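Local coordinates for putative oxygenase (Streptomyces viridochromogenes Tue57, PDB 4XAA), which probably acts as an iron- and 2-oxoglutarate-dependent dioxygenase in orthosomycin antibiotic biosynthesis, where enzymes of this kind carry out oxidative cyclizations, at residues L87-A93 / I210-Y214. Residues are numbered along the deposited sequence.
Sequences LHREELA and IVIEY
A buried helix-on-sheet contact sets L87-A93, a turn and the first residues of helix 90-100, against I210-Y214 in strand 207-215. The strand has regular beta backbone, so the CA-to-CB bonds of I210, I212 and Y214 point toward 87-93, those of V211 and E213 the other way. CA-CA approach is 8.3 Å at L87-I212 and 7.1 Å at A93-Y214. L87 leaves its backbone sideways, its mt rotamer laying CD2 against both isoleucines, 3.8 Å from I210 CG2 and 4.2 Å from I212 CD1. In the double-stranded beta-helix this strand lies in the larger sheet between strands 136-142 and 105-114; beta-branched residues suit it, and the I212 side chain is about 12 Å from the bound nickel. L92 (mt) points toward the strand, an apolar surface with CD1 4.5 Å from I212 CD1 and CB 3.2 Å from Y214 OH. Small A93 lets the tyrosine ring (chi1 m) approach, A93 CB to Y214 CE1 3.7 Å. Buried Y214 OH meets water 1 at 2.8 Å, which donates to L87 O at 2.6 Å.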
ATOM      1  N   LEU A  87      -0.159 -12.429  -7.290  1.00 37.44           N
ATOM      2  CA  LEU A  87      -0.875 -11.836  -6.157  1.00 40.67           C
ATOM      3  C   LEU A  87      -1.148 -12.857  -5.071  1.00 40.45           C
ATOM      4  O   LEU A  87      -1.338 -12.507  -3.903  1.00 35.18           O
ATOM      5  CB  LEU A  87      -2.210 -11.244  -6.587  1.00 37.61           C
ATOM      6  CG  LEU A  87      -2.227 -10.122  -7.605  1.00 36.46           C
ATOM      7  CD1 LEU A  87      -3.689  -9.866  -7.953  1.00 37.48           C
ATOM      8  CD2 LEU A  87      -1.542  -8.875  -7.055  1.00 33.56           C
ATOM      9  N   HIS A  88      -1.165 -14.125  -5.470  1.00 41.60           N
ATOM     10  CA  HIS A  88      -1.660 -15.186  -4.608  1.00 41.96           C
ATOM     11  C   HIS A  88      -0.575 -16.138  -4.151  1.00 43.54           C
ATOM     12  O   HIS A  88      -0.874 -17.239  -3.679  1.00 47.00           O
ATOM     13  CB  HIS A  88      -2.766 -15.924  -5.343  1.00 35.99           C
ATOM     14  CG  HIS A  88      -3.735 -14.992  -6.001  1.00 42.40           C
ATOM     15  ND1 HIS A  88      -4.555 -14.147  -5.282  1.00 32.27           N
ATOM     16  CD2 HIS A  88      -3.981 -14.732  -7.308  1.00 42.06           C
ATOM     17  CE1 HIS A  88      -5.276 -13.423  -6.118  1.00 38.45           C
ATOM     18  NE2 HIS A  88      -4.949 -13.759  -7.352  1.00 39.48           N
ATOM     19  N   ARG A  89       0.677 -15.710  -4.297  1.00 41.42           N
ATOM     20  CA  ARG A  89       1.796 -16.432  -3.703  1.00 48.68           C
ATOM     21  C   ARG A  89       1.493 -16.589  -2.225  1.00 46.04           C
ATOM     22  O   ARG A  89       0.959 -15.684  -1.588  1.00 42.77           O
ATOM     23  CB  ARG A  89       3.135 -15.703  -3.904  1.00 45.13           C
ATOM     24  CG  ARG A  89       3.613 -15.602  -5.343  1.00 46.36           C
ATOM     25  CD  ARG A  89       3.970 -16.966  -5.924  1.00 52.22           C
ATOM     26  NE  ARG A  89       5.058 -17.601  -5.189  1.00 57.52           N
ATOM     27  CZ  ARG A  89       5.170 -18.913  -5.019  1.00 67.32           C
ATOM     28  NH1 ARG A  89       4.257 -19.723  -5.542  1.00 74.69           N
ATOM     29  NH2 ARG A  89       6.187 -19.420  -4.329  1.00 68.73           N
ATOM     30  N   GLU A  90       1.826 -17.748  -1.694  1.00 45.95           N
ATOM     31  CA  GLU A  90       1.500 -18.089  -0.324  1.00 49.12           C
ATOM     32  C   GLU A  90       2.320 -17.303   0.701  1.00 47.29           C
ATOM     33  O   GLU A  90       1.892 -17.138   1.843  1.00 47.55           O
ATOM     34  CB  GLU A  90       1.710 -19.586  -0.112  1.00 53.23           C
ATOM     35  CG  GLU A  90       3.084 -20.073  -0.584  1.00 54.87           C
ATOM     36  CD  GLU A  90       3.110 -20.515  -2.060  1.00 69.52           C
ATOM     37  OE1 GLU A  90       2.299 -20.009  -2.884  1.00 62.05           O
ATOM     38  OE2 GLU A  90       3.953 -21.381  -2.388  1.00 70.60           O
ATOM     39  N   GLU A  91       3.499 -16.833   0.304  1.00 45.70           N
ATOM     40  CA  GLU A  91       4.349 -16.098   1.226  1.00 43.00           C
ATOM     41  C   GLU A  91       3.671 -14.818   1.722  1.00 44.26           C
ATOM     42  O   GLU A  91       3.928 -14.354   2.841  1.00 46.44           O
ATOM     43  CB  GLU A  91       5.685 -15.758   0.567  1.00 51.73           C
ATOM     44  CG  GLU A  91       6.527 -16.965   0.174  1.00 52.85           C
ATOM     45  CD  GLU A  91       6.194 -17.472  -1.218  1.00 59.08           C
ATOM     46  OE1 GLU A  91       5.070 -17.183  -1.699  1.00 53.41           O
ATOM     47  OE2 GLU A  91       7.057 -18.151  -1.828  1.00 59.83           O
ATOM     48  N   LEU A  92       2.799 -14.255   0.896  1.00 41.03           N
ATOM     49  CA  LEU A  92       2.182 -12.975   1.217  1.00 42.87           C
ATOM     50  C   LEU A  92       1.230 -13.108   2.386  1.00 40.57           C
ATOM     51  O   LEU A  92       1.345 -12.377   3.365  1.00 41.20           O
ATOM     52  CB  LEU A  92       1.460 -12.413   0.003  1.00 39.26           C
ATOM     53  CG  LEU A  92       2.440 -12.097  -1.125  1.00 40.10           C
ATOM     54  CD1 LEU A  92       1.705 -11.622  -2.371  1.00 42.79           C
ATOM     55  CD2 LEU A  92       3.454 -11.074  -0.673  1.00 34.79           C
ATOM     56  N   ALA A  93       0.317 -14.068   2.306  1.00 44.55           N
ATOM     57  CA  ALA A  93      -0.657 -14.244   3.375  1.00 41.15           C
ATOM     58  C   ALA A  93       0.028 -14.777   4.623  1.00 37.25           C
ATOM     59  O   ALA A  93      -0.371 -14.462   5.737  1.00 39.29           O
ATOM     60  CB  ALA A  93      -1.766 -15.164   2.937  1.00 36.79           C
ATOM     61  N   ILE A 210       1.547  -2.523  -5.013  1.00 38.78           N
ATOM     62  CA  ILE A 210       0.400  -3.418  -4.920  1.00 39.07           C
ATOM     63  C   ILE A 210      -0.013  -3.534  -3.458  1.00 37.25           C
ATOM     64  O   ILE A 210       0.736  -4.057  -2.645  1.00 40.68           O
ATOM     65  CB  ILE A 210       0.711  -4.829  -5.505  1.00 36.78           C
ATOM     66  CG1 ILE A 210       0.908  -4.744  -7.015  1.00 40.36           C
ATOM     67  CG2 ILE A 210      -0.398  -5.815  -5.194  1.00 33.72           C
ATOM     68  CD1 ILE A 210       1.411  -6.019  -7.622  1.00 39.22           C
ATOM     69  N   VAL A 211      -1.194  -3.021  -3.128  1.00 36.86           N
ATOM     70  CA  VAL A 211      -1.741  -3.118  -1.773  1.00 34.98           C
ATOM     71  C   VAL A 211      -2.801  -4.225  -1.684  1.00 41.06           C
ATOM     72  O   VAL A 211      -3.811  -4.220  -2.418  1.00 37.02           O
ATOM     73  CB  VAL A 211      -2.384  -1.783  -1.307  1.00 32.70           C
ATOM     74  CG1 VAL A 211      -2.766  -1.844   0.167  1.00 34.27           C
ATOM     75  CG2 VAL A 211      -1.451  -0.631  -1.557  1.00 34.75           C
ATOM     76  N   ILE A 212      -2.561  -5.171  -0.785  1.00 36.31           N
ATOM     77  CA  ILE A 212      -3.482  -6.267  -0.550  1.00 36.50           C
ATOM     78  C   ILE A 212      -3.903  -6.205   0.909  1.00 35.00           C
ATOM     79  O   ILE A 212      -3.079  -6.056   1.804  1.00 36.54           O
ATOM     80  CB  ILE A 212      -2.839  -7.653  -0.908  1.00 36.71           C
ATOM     81  CG1 ILE A 212      -2.372  -7.675  -2.364  1.00 35.71           C
ATOM     82  CG2 ILE A 212      -3.803  -8.804  -0.684  1.00 33.55           C
ATOM     83  CD1 ILE A 212      -1.901  -9.052  -2.838  1.00 35.76           C
ATOM     84  N   GLU A 213      -5.196  -6.280   1.163  1.00 37.60           N
ATOM     85  CA  GLU A 213      -5.638  -6.259   2.545  1.00 41.89           C
ATOM     86  C   GLU A 213      -5.899  -7.670   3.048  1.00 39.30           C
ATOM     87  O   GLU A 213      -6.590  -8.437   2.390  1.00 35.69           O
ATOM     88  CB  GLU A 213      -6.885  -5.403   2.690  1.00 39.48           C
ATOM     89  CG  GLU A 213      -7.425  -5.354   4.097  1.00 44.03           C
ATOM     90  CD  GLU A 213      -8.599  -4.405   4.219  1.00 50.08           C
ATOM     91  OE1 GLU A 213      -8.403  -3.187   3.997  1.00 56.56           O
ATOM     92  OE2 GLU A 213      -9.715  -4.875   4.523  1.00 51.46           O
ATOM     93  N   TYR A 214      -5.328  -8.008   4.201  1.00 36.68           N
ATOM     94  CA  TYR A 214      -5.538  -9.314   4.813  1.00 38.12           C
ATOM     95  C   TYR A 214      -6.218  -9.161   6.148  1.00 40.79           C
ATOM     96  O   TYR A 214      -5.869  -8.269   6.929  1.00 39.97           O
ATOM     97  CB  TYR A 214      -4.218 -10.077   5.003  1.00 38.66           C
ATOM     98  CG  TYR A 214      -3.495 -10.380   3.715  1.00 39.05           C
ATOM     99  CD1 TYR A 214      -3.659 -11.608   3.060  1.00 39.44           C
ATOM    100  CD2 TYR A 214      -2.654  -9.436   3.147  1.00 39.78           C
ATOM    101  CE1 TYR A 214      -2.988 -11.869   1.875  1.00 37.61           C
ATOM    102  CE2 TYR A 214      -1.992  -9.683   1.976  1.00 36.09           C
ATOM    103  CZ  TYR A 214      -2.157 -10.892   1.346  1.00 38.76           C
ATOM    104  OH  TYR A 214      -1.485 -11.096   0.174  1.00 45.07           O
TER
HETATM  105  O   HOH W   1      -2.143 -13.168  -1.567  1.00 41.40           O